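Local coordinates for protein amidohydrolase (Xanthomonas campestris pv. campestris, PDB 4DZH) that probably deaminates adenosine-type substrates such as 5'-methylthioadenosine, as a zinc-binding amidohydrolase of the ATZ/TRZ family, at residues Gln378-Ala388 and Gln409-Gly417; Ile112-Thr122 and Tyr140-Tyr150. All blocks are in the same frame, centred on the assembly; numbering follows the deposited sequence. Where two conformers were deposited one is given.

Interaction 1 of 2, residues Gln378-Ala388 and Gln409-Gly417; sequences QADLVCVDLSA and QVTDVWIAG
C383 and W414 meet where two antiparallel strands, 381-385 and 410-415, pair edge to edge. The sulfur lies at the rim of the indole, near its plane, with SG 3.8 Å from W414 CZ3; a first torsion of -81° swings it there, beside the backbone N of C383. L381 meets the same edge with its backbone O, while its CB lies out of the ring plane, 4.0 Å from W414 CE3. On the other face of the sheet the V382 and V410 side chains cross at about a right angle, CG1 to CG1 3.8 Å, and V382 lies side by side with V413. Backbone bonds tie this tight centre, the straightest being W414 N to L381 O (2.9 Å, 173°). D380 OD1 takes A416 N at 2.8 Å from the anti side, while OD2 makes a salt bridge to R156. The end carrying D385 and T411 is partly exposed; T411 is the extra residue of a beta bulge opposite C383 and V384. Its side chains share one apolar touch, D385 CB to T411 CG2 (3.9 Å), and Q409 NE2 gives D385 O a weak bond, its OE1 being held by G406 N. Strand 381-385 also pairs with strand 69-80, and strand 410-415 with strand 418-422, which places the contact inside a mixed sheet.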
loop_
_atom_site.group_PDB
_atom_site.type_symbol
_atom_site.label_atom_id
_atom_site.label_comp_id
_atom_site.label_asym_id
_atom_site.label_seq_id
_atom_site.Cartn_x
_atom_site.Cartn_y
_atom_site.Cartn_z
ATOM N N GLN A 378 -4.926 -13.629 25.546
ATOM C CA GLN A 378 -5.156 -14.680 24.552
ATOM C C GLN A 378 -4.037 -14.718 23.521
ATOM O O GLN A 378 -3.481 -13.677 23.150
ATOM C CB GLN A 378 -6.468 -14.397 23.817
ATOM C CG GLN A 378 -7.721 -14.455 24.709
ATOM C CD GLN A 378 -8.016 -15.847 25.219
ATOM O OE1 GLN A 378 -8.344 -16.748 24.451
ATOM N NE2 GLN A 378 -7.932 -16.025 26.529
ATOM N N ALA A 379 -3.712 -15.924 23.078
ATOM C CA ALA A 379 -2.606 -16.131 22.149
ATOM C C ALA A 379 -3.063 -15.891 20.706
ATOM O O ALA A 379 -3.160 -16.824 19.918
ATOM C CB ALA A 379 -2.045 -17.514 22.300
ATOM N N ASP A 380 -3.391 -14.639 20.414
ATOM C CA ASP A 380 -3.643 -14.186 19.031
ATOM C C ASP A 380 -2.324 -13.567 18.527
ATOM O O ASP A 380 -1.961 -12.427 18.905
ATOM C CB ASP A 380 -4.720 -13.113 19.003
ATOM C CG ASP A 380 -6.142 -13.627 19.380
ATOM O OD1 ASP A 380 -6.329 -14.734 19.930
ATOM O OD2 ASP A 380 -7.100 -12.865 19.071
ATOM N N LEU A 381 -1.627 -14.316 17.684
ATOM C CA LEU A 381 -0.229 -14.029 17.354
ATOM C C LEU A 381 0.020 -14.232 15.874
ATOM O O LEU A 381 -0.632 -15.092 15.250
ATOM C CB LEU A 381 0.689 -14.975 18.119
ATOM C CG LEU A 381 0.505 -14.923 19.635
ATOM C CD1 LEU A 381 1.238 -16.058 20.308
ATOM C CD2 LEU A 381 1.004 -13.593 20.131
ATOM N N VAL A 382 0.986 -13.479 15.377
ATOM C CA VAL A 382 1.374 -13.536 13.960
ATOM C C VAL A 382 2.903 -13.548 13.826
ATOM O O VAL A 382 3.601 -12.738 14.463
ATOM C CB VAL A 382 0.773 -12.320 13.219
ATOM C CG1 VAL A 382 1.301 -12.308 11.748
ATOM C CG2 VAL A 382 -0.739 -12.428 13.215
ATOM N N CYS A 383 3.393 -14.432 12.950
ATOM C CA CYS A 383 4.809 -14.465 12.542
ATOM C C CYS A 383 4.900 -13.781 11.184
ATOM O O CYS A 383 4.192 -14.185 10.261
ATOM C CB CYS A 383 5.309 -15.904 12.404
ATOM S SG CYS A 383 5.763 -16.621 14.010
ATOM N N VAL A 384 5.772 -12.791 11.095
ATOM C CA VAL A 384 6.035 -12.093 9.816
ATOM C C VAL A 384 7.465 -12.460 9.434
ATOM O O VAL A 384 8.385 -12.096 10.163
ATOM C CB VAL A 384 5.895 -10.553 9.984
ATOM C CG1 VAL A 384 6.031 -9.880 8.618
ATOM C CG2 VAL A 384 4.537 -10.231 10.529
ATOM N N ASP A 385 7.642 -13.132 8.291
ATOM C CA ASP A 385 9.000 -13.413 7.774
ATOM C C ASP A 385 9.679 -12.100 7.456
ATOM O O ASP A 385 9.127 -11.332 6.674
ATOM C CB ASP A 385 8.905 -14.251 6.510
ATOM C CG ASP A 385 10.262 -14.512 5.888
ATOM O OD1 ASP A 385 11.237 -14.686 6.661
ATOM O OD2 ASP A 385 10.346 -14.501 4.637
ATOM N N LEU A 386 10.825 -11.796 8.064
ATOM C CA LEU A 386 11.582 -10.570 7.780
ATOM C C LEU A 386 12.875 -10.857 6.959
ATOM O O LEU A 386 13.634 -9.926 6.610
ATOM C CB LEU A 386 11.848 -9.738 9.018
ATOM C CG LEU A 386 10.606 -9.130 9.668
ATOM C CD1 LEU A 386 11.061 -8.368 10.904
ATOM C CD2 LEU A 386 9.829 -8.190 8.709
ATOM N N SER A 387 13.101 -12.130 6.657
ATOM C CA SER A 387 14.308 -12.523 5.941
ATOM C C SER A 387 14.139 -12.303 4.438
ATOM O O SER A 387 15.124 -12.387 3.686
ATOM C CB SER A 387 14.631 -13.984 6.248
ATOM O OG SER A 387 13.738 -14.861 5.571
ATOM N N ALA A 388 12.912 -12.036 3.986
ATOM C CA ALA A 388 12.704 -11.707 2.551
ATOM C C ALA A 388 13.518 -10.491 2.157
ATOM O O ALA A 388 13.751 -9.591 2.968
ATOM C CB ALA A 388 11.216 -11.467 2.269
ATOM N N GLN A 409 4.101 -11.527 3.614
ATOM C CA GLN A 409 5.184 -12.015 4.473
ATOM C C GLN A 409 4.668 -12.640 5.751
ATOM O O GLN A 409 5.465 -13.144 6.552
ATOM C CB GLN A 409 6.151 -10.917 4.803
ATOM C CG GLN A 409 6.801 -10.383 3.491
ATOM C CD GLN A 409 7.815 -9.341 3.773
ATOM O OE1 GLN A 409 7.646 -8.184 3.375
ATOM N NE2 GLN A 409 8.908 -9.726 4.437
ATOM N N VAL A 410 3.366 -12.539 5.996
ATOM C CA VAL A 410 2.795 -13.299 7.115
ATOM C C VAL A 410 2.904 -14.789 6.841
ATOM O O VAL A 410 2.427 -15.269 5.808
ATOM C CB VAL A 410 1.305 -12.895 7.334
ATOM C CG1 VAL A 410 0.620 -13.809 8.361
ATOM C CG2 VAL A 410 1.229 -11.397 7.764
ATOM N N THR A 411 3.503 -15.558 7.745
ATOM C CA THR A 411 3.622 -16.997 7.503
ATOM C C THR A 411 2.826 -17.877 8.440
ATOM O O THR A 411 2.344 -18.929 8.050
ATOM C CB THR A 411 5.084 -17.450 7.574
ATOM O OG1 THR A 411 5.626 -17.108 8.856
ATOM C CG2 THR A 411 5.915 -16.762 6.456
ATOM N N ASP A 412 2.622 -17.397 9.652
ATOM C CA ASP A 412 1.866 -18.177 10.634
ATOM C C ASP A 412 0.970 -17.270 11.479
ATOM O O ASP A 412 1.368 -16.167 11.819
ATOM C CB ASP A 412 2.805 -18.981 11.546
ATOM C CG ASP A 412 3.762 -19.912 10.752
ATOM O OD1 ASP A 412 3.406 -21.083 10.460
ATOM O OD2 ASP A 412 4.855 -19.445 10.391
ATOM N N VAL A 413 -0.193 -17.805 11.785
ATOM C CA VAL A 413 -1.217 -17.096 12.546
ATOM C C VAL A 413 -1.897 -18.042 13.522
ATOM O O VAL A 413 -2.328 -19.164 13.155
ATOM C CB VAL A 413 -2.284 -16.573 11.585
ATOM C CG1 VAL A 413 -3.454 -15.975 12.381
ATOM C CG2 VAL A 413 -1.661 -15.551 10.660
ATOM N N TRP A 414 -2.020 -17.588 14.764
ATOM C CA TRP A 414 -2.778 -18.307 15.790
ATOM C C TRP A 414 -3.830 -17.378 16.363
ATOM O O TRP A 414 -3.562 -16.179 16.542
ATOM C CB TRP A 414 -1.884 -18.712 16.953
ATOM C CG TRP A 414 -0.766 -19.653 16.611
ATOM C CD1 TRP A 414 -0.756 -21.022 16.787
ATOM C CD2 TRP A 414 0.512 -19.304 16.082
ATOM N NE1 TRP A 414 0.462 -21.541 16.398
ATOM C CE2 TRP A 414 1.263 -20.511 15.980
ATOM C CE3 TRP A 414 1.111 -18.097 15.711
ATOM C CZ2 TRP A 414 2.559 -20.536 15.467
ATOM C CZ3 TRP A 414 2.430 -18.132 15.200
ATOM C CH2 TRP A 414 3.126 -19.342 15.099
ATOM N N ILE A 415 -4.997 -17.947 16.676
ATOM C CA ILE A 415 -6.092 -17.230 17.356
ATOM C C ILE A 415 -6.476 -18.086 18.555
ATOM O O ILE A 415 -6.866 -19.267 18.413
ATOM C CB ILE A 415 -7.331 -16.990 16.462
ATOM C CG1 ILE A 415 -6.920 -16.208 15.207
ATOM C CG2 ILE A 415 -8.481 -16.246 17.247
ATOM C CD1 ILE A 415 -8.126 -15.793 14.310
ATOM N N ALA A 416 -6.341 -17.486 19.729
ATOM C CA ALA A 416 -6.520 -18.241 21.003
ATOM C C ALA A 416 -5.636 -19.509 21.005
ATOM O O ALA A 416 -6.048 -20.594 21.467
ATOM C CB ALA A 416 -7.986 -18.584 21.223
ATOM N N GLY A 417 -4.429 -19.363 20.455
ATOM C CA GLY A 417 -3.465 -20.437 20.413
ATOM C C GLY A 417 -3.755 -21.532 19.395
ATOM O O GLY A 417 -2.981 -22.486 19.320
#

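Interaction 2 of 2, residues Ile112-Thr122 and Tyr140-Tyr150; sequences IGPEFVADGTT and YFFADVQAAVY
Helices 114-122 and 143-150 run in broadly the same direction, their axes 8.9 Å apart at closest approach and inclined by 36°, with A118 and V145 paired in the middle. V117 points into the other segment: CG1, anti to its backbone N (chi1 168°), presses on Q146 CG at 3.4 Å, while CG2 meets the edge of the Y140 ring. A118 CB rests between V145 CG1 (3.7 Å) and V149 CG2. Near the helix starts, the F142 ring lies with one face against the backbone of G113 and P114, G113 CA making a CH-pi contact 4.0 Å from its centroid. I112 reaches the aromatic cluster with CD1, 3.4 Å from F141 CD2. Farther along, T121 splits its duties. Its methyl CG2 sits over a face of Y150, 3.9 Å from the ring centroid, whereas OG1 gives a bond to V117 O (2.7 Å) and accepts a weak one from Q146 NE2. The polar ends of Y140 and Y150 are engaged by E108 and E138. This is the side-by-side packing of neighbouring helices round a TIM barrel, strand 133-139 passing between them in the chain; just after that strand the contact comes near the metal centre, the Y140 side chain about 4 Å from that of zinc ligand H81.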
loop_
_atom_site.group_PDB
_atom_site.type_symbol
_atom_site.label_atom_id
_atom_site.label_comp_id
_atom_site.label_asym_id
_atom_site.label_seq_id
_atom_site.Cartn_x
_atom_site.Cartn_y
_atom_site.Cartn_z
ATOM N N ILE A 112 -28.320 -9.427 -0.923
ATOM C CA ILE A 112 -28.191 -9.617 0.526
ATOM C C ILE A 112 -29.132 -10.723 1.053
ATOM O O ILE A 112 -30.317 -10.781 0.722
ATOM C CB ILE A 112 -28.338 -8.297 1.347
ATOM C CG1 ILE A 112 -27.056 -7.458 1.274
ATOM C CG2 ILE A 112 -28.531 -8.584 2.810
ATOM C CD1 ILE A 112 -27.089 -6.199 2.173
ATOM N N GLY A 113 -28.558 -11.609 1.858
ATOM C CA GLY A 113 -29.306 -12.690 2.496
ATOM C C GLY A 113 -28.291 -13.554 3.223
ATOM O O GLY A 113 -27.077 -13.271 3.205
ATOM N N PRO A 114 -28.754 -14.641 3.852
ATOM C CA PRO A 114 -27.778 -15.394 4.651
ATOM C C PRO A 114 -26.645 -16.046 3.871
ATOM O O PRO A 114 -25.528 -16.134 4.382
ATOM C CB PRO A 114 -28.629 -16.492 5.321
ATOM C CG PRO A 114 -29.997 -16.024 5.234
ATOM C CD PRO A 114 -30.134 -15.101 4.060
ATOM N N GLU A 115 -26.908 -16.505 2.647
ATOM C CA GLU A 115 -25.864 -17.164 1.866
ATOM C C GLU A 115 -24.786 -16.166 1.470
ATOM O O GLU A 115 -23.591 -16.444 1.588
ATOM C CB GLU A 115 -26.439 -17.824 0.607
ATOM C CG GLU A 115 -27.381 -18.972 0.901
ATOM C CD GLU A 115 -26.667 -20.188 1.452
ATOM O OE1 GLU A 115 -25.602 -20.570 0.907
ATOM O OE2 GLU A 115 -27.185 -20.771 2.434
ATOM N N PHE A 116 -25.223 -15.016 0.972
ATOM C CA PHE A 116 -24.291 -13.988 0.535
ATOM C C PHE A 116 -23.406 -13.555 1.715
ATOM O O PHE A 116 -22.175 -13.441 1.606
ATOM C CB PHE A 116 -25.075 -12.809 -0.030
ATOM C CG PHE A 116 -24.210 -11.599 -0.369
ATOM C CD1 PHE A 116 -23.502 -11.541 -1.566
ATOM C CD2 PHE A 116 -24.118 -10.539 0.525
ATOM C CE1 PHE A 116 -22.697 -10.436 -1.873
ATOM C CE2 PHE A 116 -23.324 -9.404 0.213
ATOM C CZ PHE A 116 -22.623 -9.362 -0.979
ATOM N N VAL A 117 -24.049 -13.331 2.849
ATOM C CA VAL A 117 -23.300 -12.886 4.008
ATOM C C VAL A 117 -22.354 -13.968 4.505
ATOM O O VAL A 117 -21.208 -13.694 4.873
ATOM C CB VAL A 117 -24.255 -12.396 5.070
ATOM C CG1 VAL A 117 -23.559 -12.189 6.400
ATOM C CG2 VAL A 117 -24.915 -11.128 4.597
ATOM N N ALA A 118 -22.802 -15.220 4.520
ATOM C CA ALA A 118 -21.893 -16.268 4.944
ATOM C C ALA A 118 -20.696 -16.437 3.999
ATOM O O ALA A 118 -19.566 -16.607 4.466
ATOM C CB ALA A 118 -22.634 -17.616 5.123
ATOM N N ASP A 119 -20.936 -16.419 2.685
ATOM C CA ASP A 119 -19.866 -16.672 1.735
ATOM C C ASP A 119 -18.864 -15.486 1.760
ATOM O O ASP A 119 -17.636 -15.715 1.740
ATOM C CB ASP A 119 -20.422 -16.841 0.324
ATOM C CG ASP A 119 -21.180 -18.173 0.135
ATOM O OD1 ASP A 119 -21.111 -19.039 1.033
ATOM O OD2 ASP A 119 -21.834 -18.312 -0.926
ATOM N N GLY A 120 -19.391 -14.262 1.790
ATOM C CA GLY A 120 -18.540 -13.082 1.779
ATOM C C GLY A 120 -17.697 -12.978 3.055
ATOM O O GLY A 120 -16.506 -12.647 3.016
ATOM N N THR A 121 -18.298 -13.304 4.180
ATOM C CA THR A 121 -17.572 -13.306 5.446
ATOM C C THR A 121 -16.477 -14.353 5.452
ATOM O O THR A 121 -15.341 -14.117 5.928
ATOM C CB THR A 121 -18.551 -13.549 6.609
ATOM O OG1 THR A 121 -19.533 -12.494 6.610
ATOM C CG2 THR A 121 -17.811 -13.515 7.915
ATOM N N THR A 122 -16.801 -15.542 4.915
ATOM C CA THR A 122 -15.842 -16.613 4.861
ATOM C C THR A 122 -14.654 -16.267 3.955
ATOM O O THR A 122 -13.488 -16.502 4.319
ATOM C CB THR A 122 -16.527 -17.907 4.379
ATOM O OG1 THR A 122 -17.581 -18.227 5.269
ATOM C CG2 THR A 122 -15.531 -19.033 4.319
ATOM N N TYR A 140 -22.491 -5.346 9.580
ATOM C CA TYR A 140 -23.263 -5.773 8.410
ATOM C C TYR A 140 -24.604 -6.421 8.795
ATOM O O TYR A 140 -24.829 -6.815 9.971
ATOM C CB TYR A 140 -22.494 -6.721 7.487
ATOM C CG TYR A 140 -22.856 -6.534 5.999
ATOM C CD1 TYR A 140 -22.468 -5.375 5.301
ATOM C CD2 TYR A 140 -23.615 -7.498 5.312
ATOM C CE1 TYR A 140 -22.793 -5.211 3.987
ATOM C CE2 TYR A 140 -23.957 -7.323 3.994
ATOM C CZ TYR A 140 -23.539 -6.187 3.330
ATOM O OH TYR A 140 -23.861 -6.006 1.994
ATOM N N PHE A 141 -25.495 -6.489 7.790
ATOM C CA PHE A 141 -26.771 -7.179 7.911
ATOM C C PHE A 141 -26.496 -8.644 8.152
ATOM O O PHE A 141 -25.442 -9.150 7.814
ATOM C CB PHE A 141 -27.580 -6.973 6.625
ATOM C CG PHE A 141 -27.838 -5.514 6.304
ATOM C CD1 PHE A 141 -28.846 -4.818 6.955
ATOM C CD2 PHE A 141 -27.080 -4.865 5.349
ATOM C CE1 PHE A 141 -29.095 -3.482 6.682
ATOM C CE2 PHE A 141 -27.316 -3.526 5.056
ATOM C CZ PHE A 141 -28.331 -2.844 5.732
ATOM N N PHE A 142 -27.484 -9.335 8.728
ATOM C CA PHE A 142 -27.314 -10.770 9.003
ATOM C C PHE A 142 -26.132 -11.043 9.928
ATOM O O PHE A 142 -25.381 -11.999 9.726
ATOM C CB PHE A 142 -27.300 -11.626 7.720
ATOM C CG PHE A 142 -28.599 -11.566 6.961
ATOM C CD1 PHE A 142 -28.850 -10.524 6.057
ATOM C CD2 PHE A 142 -29.595 -12.497 7.202
ATOM C CE1 PHE A 142 -30.055 -10.446 5.396
ATOM C CE2 PHE A 142 -30.803 -12.423 6.542
ATOM C CZ PHE A 142 -31.036 -11.402 5.635
ATOM N N ALA A 143 -26.050 -10.212 10.970
ATOM C CA ALA A 143 -25.032 -10.369 12.006
ATOM C C ALA A 143 -25.107 -11.735 12.660
ATOM O O ALA A 143 -24.072 -12.242 13.096
ATOM C CB ALA A 143 -25.172 -9.263 13.069
ATOM N N ASP A 144 -26.309 -12.341 12.699
ATOM C CA ASP A 144 -26.452 -13.677 13.291
ATOM C C ASP A 144 -25.610 -14.697 12.529
ATOM O O ASP A 144 -24.873 -15.509 13.109
ATOM C CB ASP A 144 -27.924 -14.110 13.384
ATOM C CG ASP A 144 -28.656 -14.121 12.034
ATOM O OD1 ASP A 144 -28.222 -13.461 11.062
ATOM O OD2 ASP A 144 -29.709 -14.810 11.946
ATOM N N VAL A 145 -25.669 -14.638 11.199
ATOM C CA VAL A 145 -24.895 -15.526 10.355
ATOM C C VAL A 145 -23.409 -15.218 10.517
ATOM O O VAL A 145 -22.593 -16.130 10.675
ATOM C CB VAL A 145 -25.282 -15.324 8.874
ATOM C CG1 VAL A 145 -24.345 -16.086 7.964
ATOM C CG2 VAL A 145 -26.769 -15.723 8.642
ATOM N N GLN A 146 -23.062 -13.930 10.563
ATOM C CA GLN A 146 -21.655 -13.580 10.701
ATOM C C GLN A 146 -21.034 -14.105 11.991
ATOM O O GLN A 146 -19.937 -14.627 11.966
ATOM C CB GLN A 146 -21.474 -12.078 10.669
ATOM C CG GLN A 146 -21.890 -11.526 9.315
ATOM C CD GLN A 146 -21.541 -10.050 9.195
ATOM O OE1 GLN A 146 -22.078 -9.217 9.943
ATOM N NE2 GLN A 146 -20.657 -9.723 8.254
ATOM N N ALA A 147 -21.731 -13.926 13.098
ATOM C CA ALA A 147 -21.233 -14.412 14.388
ATOM C C ALA A 147 -20.980 -15.919 14.317
ATOM O O ALA A 147 -19.916 -16.393 14.712
ATOM C CB ALA A 147 -22.211 -14.049 15.526
ATOM N N ALA A 148 -21.930 -16.638 13.740
ATOM C CA ALA A 148 -21.793 -18.094 13.614
ATOM C C ALA A 148 -20.598 -18.453 12.741
ATOM O O ALA A 148 -19.818 -19.369 13.086
ATOM C CB ALA A 148 -23.070 -18.706 13.065
ATOM N N VAL A 149 -20.443 -17.739 11.609
ATOM C CA VAL A 149 -19.331 -17.977 10.693
ATOM C C VAL A 149 -17.988 -17.692 11.329
ATOM O O VAL A 149 -17.102 -18.522 11.272
ATOM C CB VAL A 149 -19.465 -17.186 9.382
ATOM C CG1 VAL A 149 -18.201 -17.312 8.551
ATOM C CG2 VAL A 149 -20.660 -17.683 8.616
ATOM N N TYR A 150 -17.849 -16.538 11.985
ATOM C CA TYR A 150 -16.609 -16.256 12.703
ATOM C C TYR A 150 -16.310 -17.339 13.772
ATOM O O TYR A 150 -15.173 -17.802 13.860
ATOM C CB TYR A 150 -16.654 -14.865 13.339
ATOM C CG TYR A 150 -16.504 -13.735 12.320
ATOM C CD1 TYR A 150 -15.417 -13.642 11.462
ATOM C CD2 TYR A 150 -17.462 -12.730 12.257
ATOM C CE1 TYR A 150 -15.285 -12.600 10.563
ATOM C CE2 TYR A 150 -17.314 -11.679 11.354
ATOM C CZ TYR A 150 -16.244 -11.633 10.519
ATOM O OH TYR A 150 -16.055 -10.608 9.598
#

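Along the chain the two contacts come in series: both segments of interaction 2 precede those of interaction 1. Their centres are about 26 Å apart, and their nearest atoms, about 7 Å apart, do not touch. A mixed sheet relates them. Strand 133-139, which links the two helices of interaction 2, pairs with strand 69-80, and that strand pairs in turn with strand 381-385 of interaction 1. The helical contact thus belongs to the barrel wall near the zinc site, whereas the strand pair of interaction 1 lies away from that site and brings late segments of the chain back against an early strand. Both belong to the amidohydrolase fold, illustrating how segments far apart along the chain build one continuous structure.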